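Local structure of serine hydrolase CCSP0084 (Cycloclasticus sp. P1, 4I3F) at residues P255-N258 / A259-L262; G129-L132 / H133-R137; G220-K223 / K224-A228; N291-K294 / L295-G299; G160-K163 / G164-Y168. The protein probably hydrolyses carbon-carbon bonds of meta-cleavage products from aromatic hydrocarbon breakdown, and esters as well, as a serine hydrolase of the alpha/beta hydrolase fold. All coordinates share one frame; numbering follows the deposited sequence.

Contact 1: P255-N258 / A259-L262; sequences PLNN and AYYL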
loop_
_atom_site.group_PDB
_atom_site.type_symbol
_atom_site.label_atom_id
_atom_site.label_comp_id
_atom_site.label_asym_id
_atom_site.label_seq_id
_atom_site.Cartn_x
_atom_site.Cartn_y
_atom_site.Cartn_z
ATOM N N PRO A 255 6.556 -11.527 -5.744
ATOM C CA PRO A 255 7.691 -11.899 -6.600
ATOM C C PRO A 255 8.091 -10.756 -7.524
ATOM O O PRO A 255 7.234 -10.005 -7.987
ATOM C CB PRO A 255 7.146 -13.076 -7.412
ATOM C CG PRO A 255 5.983 -13.592 -6.627
ATOM C CD PRO A 255 5.380 -12.385 -5.973
ATOM N N LEU A 256 9.389 -10.614 -7.768
ATOM C CA LEU A 256 9.895 -9.573 -8.656
ATOM C C LEU A 256 9.279 -9.702 -10.041
ATOM O O LEU A 256 9.090 -8.696 -10.732
ATOM C CB LEU A 256 11.420 -9.695 -8.761
ATOM C CG LEU A 256 12.160 -8.780 -9.738
ATOM C CD1 LEU A 256 11.952 -7.334 -9.350
ATOM C CD2 LEU A 256 13.643 -9.126 -9.732
ATOM N N ASN A 257 8.963 -10.930 -10.453
ATOM C CA ASN A 257 8.338 -11.138 -11.767
ATOM C C ASN A 257 7.039 -10.352 -11.950
ATOM O O ASN A 257 6.645 -10.053 -13.079
ATOM C CB ASN A 257 8.083 -12.623 -12.040
ATOM C CG ASN A 257 9.345 -13.384 -12.378
ATOM O OD1 ASN A 257 10.359 -12.800 -12.759
ATOM N ND2 ASN A 257 9.285 -14.704 -12.252
ATOM N N ASN A 258 6.371 -9.985 -10.868
ATOM C CA ASN A 258 5.149 -9.166 -10.982
ATOM C C ASN A 258 5.418 -7.824 -11.533
ATOM O O ASN A 258 4.662 -7.298 -12.250
ATOM C CB ASN A 258 4.547 -8.842 -9.674
ATOM C CG ASN A 258 3.987 -9.963 -9.122
ATOM O OD1 ASN A 258 3.006 -10.287 -9.563
ATOM N ND2 ASN A 258 4.786 -10.771 -8.382
ATOM N N ALA A 259 6.530 -7.272 -11.113
ATOM C CA ALA A 259 6.861 -5.945 -11.606
ATOM C C ALA A 259 7.128 -6.023 -13.096
ATOM O O ALA A 259 6.681 -5.163 -13.868
ATOM C CB ALA A 259 8.063 -5.368 -10.858
ATOM N N TYR A 260 7.860 -7.054 -13.507
ATOM C CA TYR A 260 8.144 -7.257 -14.924
ATOM C C TYR A 260 6.867 -7.471 -15.735
ATOM O O TYR A 260 6.756 -7.007 -16.878
ATOM C CB TYR A 260 9.045 -8.470 -15.102
ATOM C CG TYR A 260 10.431 -8.351 -14.496
ATOM C CD1 TYR A 260 11.232 -9.478 -14.355
ATOM C CD2 TYR A 260 10.949 -7.129 -14.086
ATOM C CE1 TYR A 260 12.503 -9.394 -13.813
ATOM C CE2 TYR A 260 12.227 -7.048 -13.535
ATOM C CZ TYR A 260 12.989 -8.173 -13.409
ATOM O OH TYR A 260 14.268 -8.089 -12.885
ATOM N N TYR A 261 5.918 -8.205 -15.157
ATOM C CA TYR A 261 4.626 -8.474 -15.783
ATOM C C TYR A 261 3.880 -7.168 -16.014
ATOM O O TYR A 261 3.339 -6.933 -17.109
ATOM C CB TYR A 261 3.801 -9.355 -14.843
ATOM C CG TYR A 261 2.464 -9.820 -15.377
ATOM C CD1 TYR A 261 2.335 -11.049 -16.002
ATOM C CD2 TYR A 261 1.326 -9.035 -15.234
ATOM C CE1 TYR A 261 1.106 -11.484 -16.480
ATOM C CE2 TYR A 261 0.100 -9.458 -15.717
ATOM C CZ TYR A 261 -0.007 -10.679 -16.332
ATOM O OH TYR A 261 -1.236 -11.101 -16.801
ATOM N N LEU A 262 3.837 -6.332 -14.979
ATOM C CA LEU A 262 3.100 -5.081 -15.054
ATOM C C LEU A 262 3.716 -4.132 -16.080
ATOM O O LEU A 262 3.000 -3.588 -16.931
ATOM C CB LEU A 262 2.965 -4.427 -13.677
ATOM C CG LEU A 262 2.073 -5.210 -12.707
ATOM C CD1 LEU A 262 2.197 -4.697 -11.282
ATOM C CD2 LEU A 262 0.611 -5.168 -13.147
#

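Contact 2: G129-L132 / H133-R137; sequences GVTL and HLLNR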
loop_
_atom_site.group_PDB
_atom_site.type_symbol
_atom_site.label_atom_id
_atom_site.label_comp_id
_atom_site.label_asym_id
_atom_site.label_seq_id
_atom_site.Cartn_x
_atom_site.Cartn_y
_atom_site.Cartn_z
ATOM N N GLY A 129 -2.235 -2.538 -5.475
ATOM C CA GLY A 129 -3.341 -3.179 -6.172
ATOM C C GLY A 129 -4.556 -2.266 -6.239
ATOM O O GLY A 129 -5.180 -2.111 -7.302
ATOM N N VAL A 130 -4.898 -1.664 -5.106
ATOM C CA VAL A 130 -5.993 -0.700 -5.066
ATOM C C VAL A 130 -5.716 0.447 -6.031
ATOM O O VAL A 130 -6.624 0.915 -6.733
ATOM C CB VAL A 130 -6.233 -0.165 -3.626
ATOM C CG1 VAL A 130 -7.308 0.908 -3.624
ATOM C CG2 VAL A 130 -6.647 -1.313 -2.702
ATOM N N THR A 131 -4.455 0.887 -6.084
ATOM C CA THR A 131 -4.059 1.936 -7.025
ATOM C C THR A 131 -4.361 1.525 -8.457
ATOM O O THR A 131 -4.924 2.305 -9.225
ATOM C CB THR A 131 -2.563 2.289 -6.896
ATOM O OG1 THR A 131 -2.312 2.824 -5.588
ATOM C CG2 THR A 131 -2.163 3.314 -7.943
ATOM N N LEU A 132 -3.978 0.303 -8.830
ATOM C CA LEU A 132 -4.228 -0.167 -10.191
ATOM C C LEU A 132 -5.718 -0.176 -10.524
ATOM O O LEU A 132 -6.119 0.232 -11.620
ATOM C CB LEU A 132 -3.622 -1.554 -10.397
ATOM C CG LEU A 132 -2.098 -1.542 -10.570
ATOM C CD1 LEU A 132 -1.572 -2.969 -10.549
ATOM C CD2 LEU A 132 -1.731 -0.895 -11.890
ATOM N N HIS A 133 -6.536 -0.650 -9.591
ATOM C CA HIS A 133 -7.980 -0.633 -9.808
ATOM C C HIS A 133 -8.558 0.776 -9.836
ATOM O O HIS A 133 -9.505 1.031 -10.572
ATOM C CB HIS A 133 -8.684 -1.527 -8.789
ATOM C CG HIS A 133 -8.435 -2.980 -9.019
ATOM N ND1 HIS A 133 -9.317 -3.785 -9.708
ATOM C CD2 HIS A 133 -7.371 -3.762 -8.713
ATOM C CE1 HIS A 133 -8.823 -5.008 -9.784
ATOM N NE2 HIS A 133 -7.644 -5.021 -9.189
ATOM N N LEU A 134 -7.968 1.696 -9.073
ATOM C CA LEU A 134 -8.390 3.094 -9.124
ATOM C C LEU A 134 -8.103 3.711 -10.493
ATOM O O LEU A 134 -8.942 4.427 -11.042
ATOM C CB LEU A 134 -7.712 3.910 -8.023
ATOM C CG LEU A 134 -8.413 3.870 -6.661
ATOM C CD1 LEU A 134 -7.450 4.333 -5.557
ATOM C CD2 LEU A 134 -9.663 4.739 -6.679
ATOM N N LEU A 135 -6.924 3.436 -11.051
ATOM C CA LEU A 135 -6.575 3.976 -12.364
ATOM C C LEU A 135 -7.472 3.389 -13.446
ATOM O O LEU A 135 -7.802 4.061 -14.428
ATOM C CB LEU A 135 -5.104 3.681 -12.701
ATOM C CG LEU A 135 -4.067 4.190 -11.701
ATOM C CD1 LEU A 135 -2.671 3.783 -12.137
ATOM C CD2 LEU A 135 -4.149 5.694 -11.555
ATOM N N ASN A 136 -7.874 2.136 -13.265
ATOM C CA ASN A 136 -8.736 1.472 -14.231
ATOM C C ASN A 136 -10.156 2.002 -14.167
ATOM O O ASN A 136 -10.783 2.246 -15.202
ATOM C CB ASN A 136 -8.752 -0.036 -13.965
ATOM C CG ASN A 136 -9.597 -0.799 -14.973
ATOM O OD1 ASN A 136 -9.470 -0.615 -16.193
ATOM N ND2 ASN A 136 -10.485 -1.649 -14.468
ATOM N N ARG A 137 -10.661 2.177 -12.949
ATOM C CA ARG A 137 -12.079 2.504 -12.755
ATOM C C ARG A 137 -12.366 4.000 -12.773
ATOM O O ARG A 137 -13.435 4.420 -13.223
ATOM C CB ARG A 137 -12.593 1.896 -11.444
ATOM C CG ARG A 137 -12.663 0.373 -11.458
ATOM C CD ARG A 137 -13.139 -0.187 -10.132
ATOM N NE ARG A 137 -12.690 -1.564 -9.944
ATOM C CZ ARG A 137 -13.081 -2.347 -8.946
ATOM N NH1 ARG A 137 -13.944 -1.895 -8.044
ATOM N NH2 ARG A 137 -12.614 -3.585 -8.858
#

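Contact 3: G220-K223 / K224-A228; sequences GGTK and KGIDA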
loop_
_atom_site.group_PDB
_atom_site.type_symbol
_atom_site.label_atom_id
_atom_site.label_comp_id
_atom_site.label_asym_id
_atom_site.label_seq_id
_atom_site.Cartn_x
_atom_site.Cartn_y
_atom_site.Cartn_z
ATOM N N GLY A 220 -10.956 -16.049 1.577
ATOM C CA GLY A 220 -10.939 -17.035 0.512
ATOM C C GLY A 220 -9.595 -17.726 0.401
ATOM O O GLY A 220 -9.434 -18.666 -0.380
ATOM N N GLY A 221 -8.626 -17.256 1.179
ATOM C CA GLY A 221 -7.283 -17.810 1.136
ATOM C C GLY A 221 -6.350 -16.948 0.312
ATOM O O GLY A 221 -6.801 -16.017 -0.355
ATOM N N THR A 222 -5.053 -17.259 0.341
ATOM C CA THR A 222 -4.054 -16.436 -0.346
ATOM C C THR A 222 -4.216 -16.444 -1.867
ATOM O O THR A 222 -4.151 -15.394 -2.502
ATOM C CB THR A 222 -2.607 -16.816 0.066
ATOM O OG1 THR A 222 -2.438 -16.591 1.474
ATOM C CG2 THR A 222 -1.586 -15.967 -0.676
ATOM N N LYS A 223 -4.436 -17.619 -2.455
ATOM C CA LYS A 223 -4.579 -17.699 -3.911
ATOM C C LYS A 223 -5.774 -16.886 -4.420
ATOM O O LYS A 223 -5.643 -16.113 -5.371
ATOM C CB LYS A 223 -4.667 -19.151 -4.383
ATOM C CG LYS A 223 -4.997 -19.285 -5.860
ATOM C CD LYS A 223 -4.804 -20.706 -6.365
ATOM C CE LYS A 223 -5.475 -20.888 -7.721
ATOM N NZ LYS A 223 -5.135 -19.787 -8.673
ATOM N N LYS A 224 -6.931 -17.042 -3.784
ATOM C CA LYS A 224 -8.097 -16.265 -4.196
ATOM C C LYS A 224 -7.883 -14.762 -3.998
ATOM O O LYS A 224 -8.397 -13.946 -4.774
ATOM C CB LYS A 224 -9.359 -16.734 -3.476
ATOM C CG LYS A 224 -9.918 -18.029 -4.026
ATOM C CD LYS A 224 -11.433 -18.057 -3.904
ATOM C CE LYS A 224 -12.056 -19.093 -4.836
ATOM N NZ LYS A 224 -12.103 -20.450 -4.224
ATOM N N GLY A 225 -7.118 -14.400 -2.970
ATOM C CA GLY A 225 -6.786 -13.005 -2.720
ATOM C C GLY A 225 -5.895 -12.428 -3.812
ATOM O O GLY A 225 -6.145 -11.331 -4.322
ATOM N N ILE A 226 -4.846 -13.165 -4.170
ATOM C CA ILE A 226 -3.964 -12.750 -5.262
ATOM C C ILE A 226 -4.733 -12.598 -6.585
ATOM O O ILE A 226 -4.616 -11.572 -7.280
ATOM C CB ILE A 226 -2.831 -13.776 -5.457
ATOM C CG1 ILE A 226 -1.913 -13.799 -4.233
ATOM C CG2 ILE A 226 -2.019 -13.478 -6.726
ATOM C CD1 ILE A 226 -1.010 -15.023 -4.173
ATOM N N ASP A 227 -5.504 -13.622 -6.932
ATOM C CA ASP A 227 -6.227 -13.635 -8.196
ATOM C C ASP A 227 -7.237 -12.480 -8.284
ATOM O O ASP A 227 -7.434 -11.899 -9.344
ATOM C CB ASP A 227 -6.917 -14.990 -8.403
ATOM C CG ASP A 227 -5.946 -16.169 -8.315
ATOM O OD1 ASP A 227 -4.721 -15.937 -8.268
ATOM O OD2 ASP A 227 -6.407 -17.333 -8.301
ATOM N N ALA A 228 -7.850 -12.145 -7.154
ATOM C CA ALA A 228 -8.815 -11.045 -7.075
ATOM C C ALA A 228 -8.255 -9.683 -7.488
ATOM O O ALA A 228 -9.006 -8.826 -7.964
ATOM C CB ALA A 228 -9.415 -10.967 -5.680
HETATM O O HOH W 1 -7.307 -19.304 -1.937
#

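Contact 4: N291-K294 / L295-G299; sequences NLTK and LFFDG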
loop_
_atom_site.group_PDB
_atom_site.type_symbol
_atom_site.label_atom_id
_atom_site.label_comp_id
_atom_site.label_asym_id
_atom_site.label_seq_id
_atom_site.Cartn_x
_atom_site.Cartn_y
_atom_site.Cartn_z
ATOM N N ASN A 291 13.630 9.976 -2.503
ATOM C CA ASN A 291 14.107 10.784 -3.618
ATOM C C ASN A 291 13.631 10.315 -4.990
ATOM O O ASN A 291 13.213 11.140 -5.799
ATOM C CB ASN A 291 15.620 10.968 -3.551
ATOM C CG ASN A 291 16.023 11.970 -2.476
ATOM O OD1 ASN A 291 15.902 13.177 -2.664
ATOM N ND2 ASN A 291 16.488 11.473 -1.347
ATOM N N LEU A 292 13.666 9.009 -5.263
ATOM C CA LEU A 292 13.179 8.510 -6.557
ATOM C C LEU A 292 11.718 8.880 -6.776
ATOM O O LEU A 292 11.335 9.344 -7.858
ATOM C CB LEU A 292 13.367 6.991 -6.667
ATOM C CG LEU A 292 13.029 6.403 -8.028
ATOM C CD1 LEU A 292 14.056 6.847 -9.061
ATOM C CD2 LEU A 292 12.983 4.888 -7.934
ATOM N N THR A 293 10.916 8.691 -5.733
ATOM C CA THR A 293 9.486 8.992 -5.774
ATOM C C THR A 293 9.233 10.477 -5.995
ATOM O O THR A 293 8.448 10.853 -6.880
ATOM C CB THR A 293 8.807 8.498 -4.482
ATOM O OG1 THR A 293 8.925 7.068 -4.420
ATOM C CG2 THR A 293 7.325 8.892 -4.437
ATOM N N LYS A 294 9.895 11.320 -5.204
ATOM C CA LYS A 294 9.739 12.760 -5.331
ATOM C C LYS A 294 10.160 13.259 -6.706
ATOM O O LYS A 294 9.426 14.006 -7.360
ATOM C CB LYS A 294 10.538 13.495 -4.253
ATOM C CG LYS A 294 10.380 15.009 -4.336
ATOM C CD LYS A 294 11.433 15.748 -3.512
ATOM C CE LYS A 294 11.277 17.260 -3.620
ATOM N NZ LYS A 294 11.873 17.834 -4.858
ATOM N N LEU A 295 11.346 12.842 -7.146
ATOM C CA LEU A 295 11.856 13.291 -8.433
ATOM C C LEU A 295 10.973 12.805 -9.579
ATOM O O LEU A 295 10.858 13.491 -10.594
ATOM C CB LEU A 295 13.305 12.833 -8.630
ATOM C CG LEU A 295 14.304 13.399 -7.624
ATOM C CD1 LEU A 295 15.607 12.623 -7.688
ATOM C CD2 LEU A 295 14.541 14.883 -7.845
ATOM N N PHE A 296 10.350 11.637 -9.423
ATOM C CA PHE A 296 9.420 11.166 -10.444
ATOM C C PHE A 296 8.213 12.110 -10.528
ATOM O O PHE A 296 7.843 12.561 -11.612
ATOM C CB PHE A 296 8.983 9.726 -10.173
ATOM C CG PHE A 296 7.965 9.213 -11.158
ATOM C CD1 PHE A 296 8.317 8.963 -12.478
ATOM C CD2 PHE A 296 6.652 9.005 -10.771
ATOM C CE1 PHE A 296 7.375 8.500 -13.389
ATOM C CE2 PHE A 296 5.703 8.550 -11.678
ATOM C CZ PHE A 296 6.059 8.297 -12.984
ATOM N N PHE A 297 7.607 12.422 -9.387
ATOM C CA PHE A 297 6.472 13.343 -9.382
ATOM C C PHE A 297 6.894 14.747 -9.823
ATOM O O PHE A 297 6.098 15.490 -10.410
ATOM C CB PHE A 297 5.792 13.378 -8.001
ATOM C CG PHE A 297 5.029 12.113 -7.656
ATOM C CD1 PHE A 297 4.258 11.456 -8.607
ATOM C CD2 PHE A 297 5.086 11.586 -6.372
ATOM C CE1 PHE A 297 3.558 10.289 -8.279
ATOM C CE2 PHE A 297 4.389 10.433 -6.034
ATOM C CZ PHE A 297 3.618 9.783 -6.992
ATOM N N ASP A 298 8.151 15.108 -9.557
ATOM C CA ASP A 298 8.671 16.410 -9.961
ATOM C C ASP A 298 8.790 16.522 -11.477
ATOM O O ASP A 298 8.804 17.622 -12.015
ATOM C CB ASP A 298 10.057 16.677 -9.349
ATOM C CG ASP A 298 10.008 17.032 -7.865
ATOM O OD1 ASP A 298 8.909 17.237 -7.299
ATOM O OD2 ASP A 298 11.101 17.124 -7.261
ATOM N N GLY A 299 8.905 15.387 -12.163
ATOM C CA GLY A 299 9.027 15.393 -13.615
ATOM C C GLY A 299 10.443 15.140 -14.098
ATOM O O GLY A 299 10.733 15.304 -15.282
#

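Contact 5: G160-K163 / G164-Y168; sequences GLTK and GWEFY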
loop_
_atom_site.group_PDB
_atom_site.type_symbol
_atom_site.label_atom_id
_atom_site.label_comp_id
_atom_site.label_asym_id
_atom_site.label_seq_id
_atom_site.Cartn_x
_atom_site.Cartn_y
_atom_site.Cartn_z
ATOM N N GLY A 160 5.979 -15.823 2.161
ATOM C CA GLY A 160 5.742 -14.569 2.853
ATOM C C GLY A 160 4.296 -14.120 2.829
ATOM O O GLY A 160 3.724 -13.792 3.876
ATOM N N LEU A 161 3.686 -14.104 1.645
ATOM C CA LEU A 161 2.330 -13.592 1.559
ATOM C C LEU A 161 1.362 -14.536 2.249
ATOM O O LEU A 161 0.367 -14.098 2.827
ATOM C CB LEU A 161 1.919 -13.314 0.110
ATOM C CG LEU A 161 0.705 -12.386 -0.034
ATOM C CD1 LEU A 161 0.963 -11.008 0.571
ATOM C CD2 LEU A 161 0.275 -12.260 -1.486
ATOM N N THR A 162 1.663 -15.829 2.210
ATOM C CA THR A 162 0.826 -16.811 2.883
ATOM C C THR A 162 0.871 -16.600 4.393
ATOM O O THR A 162 -0.174 -16.581 5.056
ATOM C CB THR A 162 1.245 -18.236 2.542
ATOM O OG1 THR A 162 1.071 -18.449 1.133
ATOM C CG2 THR A 162 0.391 -19.241 3.309
ATOM N N LYS A 163 2.076 -16.438 4.936
ATOM C CA LYS A 163 2.216 -16.271 6.382
ATOM C C LYS A 163 1.632 -14.935 6.839
ATOM O O LYS A 163 1.151 -14.814 7.977
ATOM C CB LYS A 163 3.678 -16.427 6.819
ATOM C CG LYS A 163 4.113 -17.895 6.914
ATOM C CD LYS A 163 5.633 -18.069 7.004
ATOM C CE LYS A 163 5.988 -19.550 7.138
ATOM N NZ LYS A 163 7.461 -19.791 7.229
ATOM N N GLY A 164 1.670 -13.942 5.958
ATOM C CA GLY A 164 1.088 -12.640 6.247
ATOM C C GLY A 164 -0.434 -12.635 6.228
ATOM O O GLY A 164 -1.083 -12.308 7.227
ATOM N N TRP A 165 -1.012 -13.005 5.089
ATOM C CA TRP A 165 -2.466 -12.947 4.925
ATOM C C TRP A 165 -3.196 -13.998 5.759
ATOM O O TRP A 165 -4.385 -13.840 6.065
ATOM C CB TRP A 165 -2.845 -13.068 3.444
ATOM C CG TRP A 165 -2.615 -11.813 2.647
ATOM C CD1 TRP A 165 -2.112 -10.624 3.098
ATOM C CD2 TRP A 165 -2.909 -11.617 1.250
ATOM N NE1 TRP A 165 -2.071 -9.702 2.062
ATOM C CE2 TRP A 165 -2.557 -10.292 0.923
ATOM C CE3 TRP A 165 -3.437 -12.440 0.247
ATOM C CZ2 TRP A 165 -2.709 -9.771 -0.367
ATOM C CZ3 TRP A 165 -3.588 -11.915 -1.039
ATOM C CH2 TRP A 165 -3.226 -10.598 -1.329
ATOM N N GLU A 166 -2.491 -15.060 6.146
ATOM C CA GLU A 166 -3.102 -16.111 6.952
ATOM C C GLU A 166 -2.504 -16.153 8.358
ATOM O O GLU A 166 -2.583 -17.166 9.033
ATOM C CB GLU A 166 -2.964 -17.471 6.246
ATOM C CG GLU A 166 -3.475 -17.453 4.797
ATOM C CD GLU A 166 -3.431 -18.816 4.123
ATOM O OE1 GLU A 166 -3.281 -19.834 4.830
ATOM O OE2 GLU A 166 -3.545 -18.865 2.878
ATOM N N PHE A 167 -1.905 -15.039 8.780
ATOM C CA PHE A 167 -1.348 -14.885 10.125
ATOM C C PHE A 167 -2.293 -15.327 11.243
ATOM O O PHE A 167 -1.887 -16.021 12.172
ATOM C CB PHE A 167 -0.939 -13.414 10.345
ATOM C CG PHE A 167 -0.570 -13.081 11.774
ATOM C CD1 PHE A 167 0.708 -13.349 12.260
ATOM C CD2 PHE A 167 -1.491 -12.475 12.621
ATOM C CE1 PHE A 167 1.049 -13.041 13.572
ATOM C CE2 PHE A 167 -1.160 -12.164 13.929
ATOM C CZ PHE A 167 0.110 -12.442 14.408
ATOM N N TYR A 168 -3.557 -14.930 11.166
ATOM C CA TYR A 168 -4.464 -15.189 12.283
ATOM C C TYR A 168 -4.917 -16.646 12.439
ATOM O O TYR A 168 -5.660 -16.966 13.366
ATOM C CB TYR A 168 -5.666 -14.252 12.244
ATOM C CG TYR A 168 -5.329 -12.804 12.534
ATOM C CD1 TYR A 168 -5.042 -12.375 13.826
ATOM C CD2 TYR A 168 -5.322 -11.861 11.518
ATOM C CE1 TYR A 168 -4.743 -11.048 14.090
ATOM C CE2 TYR A 168 -5.029 -10.537 11.774
ATOM C CZ TYR A 168 -4.748 -10.134 13.061
ATOM O OH TYR A 168 -4.462 -8.808 13.307
#

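Contact 1: P255-N258 / A259-L262
Leu256 and Tyr260 meet one turn apart at the start of helix 257-265, the helix of the beta-alpha-beta crossover between strands 243-248 and 269-274 of the alpha/beta hydrolase fold. Tyr260 can be followed outward. Tyr260 CB rests 3.5 Å from Asn257 O. Because CG stands anti to the carbonyl carbon (chi1 -64°), the ring swings back toward the preceding turn, and Leu256 O lies over one face, displaced toward the rim. On the flank, Tyr260 CD1 passes 3.8 Å from Asn257 OD1, with the amide and ring planes 42° apart. Farther out, Leu256 CG makes an off-centre CH-pi contact, 4.3 Å from the Tyr260 ring centroid and 28° off its normal. At the end of the side chain, Tyr260 OH comes within 3.4 Å of Leu256 CD2. The backbone turns here as well: Ala259 N donates to Leu256 O, whereas the bond from Tyr260 N to the same oxygen is weak. Inward, Ala259 packs on Val245 and His247 of strand 243-248. Asn258 folds back over the turn, and Pro255 O takes two bonds from one face of its plane, from Asn258 N and, at 2.6 Å, from Asn258 ND2.

Contact 2: G129-L132 / H133-R137
Val130 and Leu134 lie side by side on helix 126-137 and point the same way, Val130 CG1 meeting Leu134 CD1 at 3.9 Å. Val130 CG1 stands anti to its nitrogen (chi1 176°), which sends this methyl along the helix toward the next turn. Both residues press on Leu50 of strand 46-50, and Leu134 packs against Val104 and Gln107 of helix 96-113. Leu135 is held as closely: its CG sits 3.2 Å from Thr131 O, the oxygen that accepts Leu135 N. His133 turns its ring edge to the backbone, with CD2 3.1 Å from Gly129 O and that oxygen in the ring plane. Gly129 O also receives His133 N in a nearly straight bond of 166°, while His133 NE2 bonds to Phe229 O. The last turn is looser. Of the Asn136 side chain, CB comes 3.5 Å from Leu132 O, which accepts Asn136 N, and the amide of this partly exposed residue makes a weak bond with Glu235. The Arg137 side chain extends to a salt bridge with Asp101. Dense packing on the sheet side and polar groups at the far end suit the helix after the probable nucleophile elbow, part of the central beta-alpha-beta unit of alpha/beta hydrolases.

Contact 3: G220-K223 / K224-A228
Successive i to i+4 backbone bonds open helix 222-229, among them Gly225 N to Gly221 O, Ile226 N to Thr222 O and Asp227 N to Lys223 O, the last at 2.9 Å. Gly221 occupies the N-cap position with a positive phi of 100°, where a CB would press against the carbonyl oxygen of Gly220. Just before it, a water bridges the helix start, donating to Gly220 O and accepting from Lys224 N. The aliphatic part of Lys224 lies along the same carbonyl, its CB 3.7 Å from Gly220 O.

On the inner side Thr222 and Ile226 pack methyl to methyl, Thr222 CG2 against Ile226 CD1 at 3.7 Å, and Ile226 CG1 tucks to 3.2 Å from Thr222 O. The hydroxyl of Thr222 points elsewhere, to Glu166 OE2, and both residues lie against Trp165 of helix 159-165.

The outer side carries an i to i+4 salt bridge. Lys223 sets out with CG anti to its nitrogen (chi1 172°), runs nearly extended, then bends at its last torsion, which brings the ammonium group forward to the carboxylate of Asp227. Lys223 O lies 3.0 Å from Asp227 OD1 as well, so the ammonium charge probably eases a crowding of acceptors. An asparagine at Asp227 would probably leave the Lys223 ammonium without its countercharge and freer to swing into solvent. In the bridge itself Lys223 NZ sits 2.8 Å from Asp227 OD2, on the syn lone pair of that oxygen.

Contact 4: N291-K294 / L295-G299
A Schellman motif closes helix 286-298, and in its final turns Lys294 reaches forward one turn to Asp298 in an i to i+4 salt bridge. Lys294 NZ approaches Asp298 OD2 to 2.6 Å on the syn lone pair. The lysine chain starts anti to the backbone N (chi1 -179°), stays extended, and bends only at the last torsion, so its CE also comes close to the same oxygen. The Lys294 side chain leans on Phe69 and Leu70 of helix 66-70. With an alanine in place of Lys294, Asp298 OD2 would probably lose its cation and a gap open beside Phe69 and Leu70. Asp298 OD1 binds Tyr74 OH, so the two carboxylate oxygens have different partners. Below the bridge, Asp298 N donates to Lys294 O, and Gly299, with its positive phi of 104°, turns its N back to Phe296 O and weakly to Leu295 O. On another flank Thr293 and Phe297 lie side by side, Thr293 CG2 touching Phe297 CE2 at 3.7 Å. Leu295 CG settles 3.1 Å from Asn291 O, which also accepts Leu295 N. Phe296 and Phe297 reach Lys144 and Val146 of strand 142-148, Phe297 stacks with His120, and Leu292 packs on His272 and Phe274 of strand 269-274.

Contact 5: G160-K163 / G164-Y168
Leu161 lies over one face of the Trp165 indole, and this pairing, one turn apart on helix 159-165, sets the shape of the contact. Leu161 CD1 stands 3.7 Å from the centroid of the five-membered ring of Trp165, 17° off its normal, a CH-pi contact over the face. The other branch serves the six-membered ring, with Leu161 CD2 3.9 Å from Trp165 CH2, so the two methyls lie over the two rings from the same face. The fork is placed there by a first torsion that puts Leu161 CG anti to the nitrogen (chi1 -162°). The bond from Trp165 NE1 to Ser53 OG probably limits rotation of the indole, and its rings stack with Phe218.

Thr162 and Glu166 run side by side in the same direction. The methyl Thr162 CG2 rests 3.9 Å from Glu166 CD, while the threonine hydroxyl turns back to Thr158 O. Glu166 CB and CG crowd against Thr162 O, the closer being CB at 3.2 Å, and Glu166 N donates to that oxygen at 139°, distinctly bent. Here the helix ends: Glu166 is the first residue to leave helical angles, and a short 3-10 turn follows, with Phe167 N bonded to Gly164 O.

The Lys163 ammonium group makes a salt bridge with Glu159. The division is therefore clear: the buried side is held by apolar contact between leucine and indole, with the indole N-H satisfied by the Ser53 hydroxyl, and the charged Lys163-Glu159 pair is kept apart from both.

Along the chain the order is contact 2, contact 5, contact 3, contact 1, contact 4. Contacts 1 and 2 lie on helices that connect parallel strands of the central sheet; their centres are about 17 Å apart, and Leu262 CD2 touches Leu132 CD1 at 4.0 Å. Contacts 3 and 5 form a closer pair, centres about 12 Å apart, on helices 222-229 and 159-165, which belong to the helical insertion between strands 142-148 and 243-248. Contact 2 borders contact 3 through His133 and Ala228. Contact 4 lies across the chain's centre from contacts 3 and 5, its centre about 33 and 32 Å from theirs. The five thus sample both the hydrolase core and its probable cap.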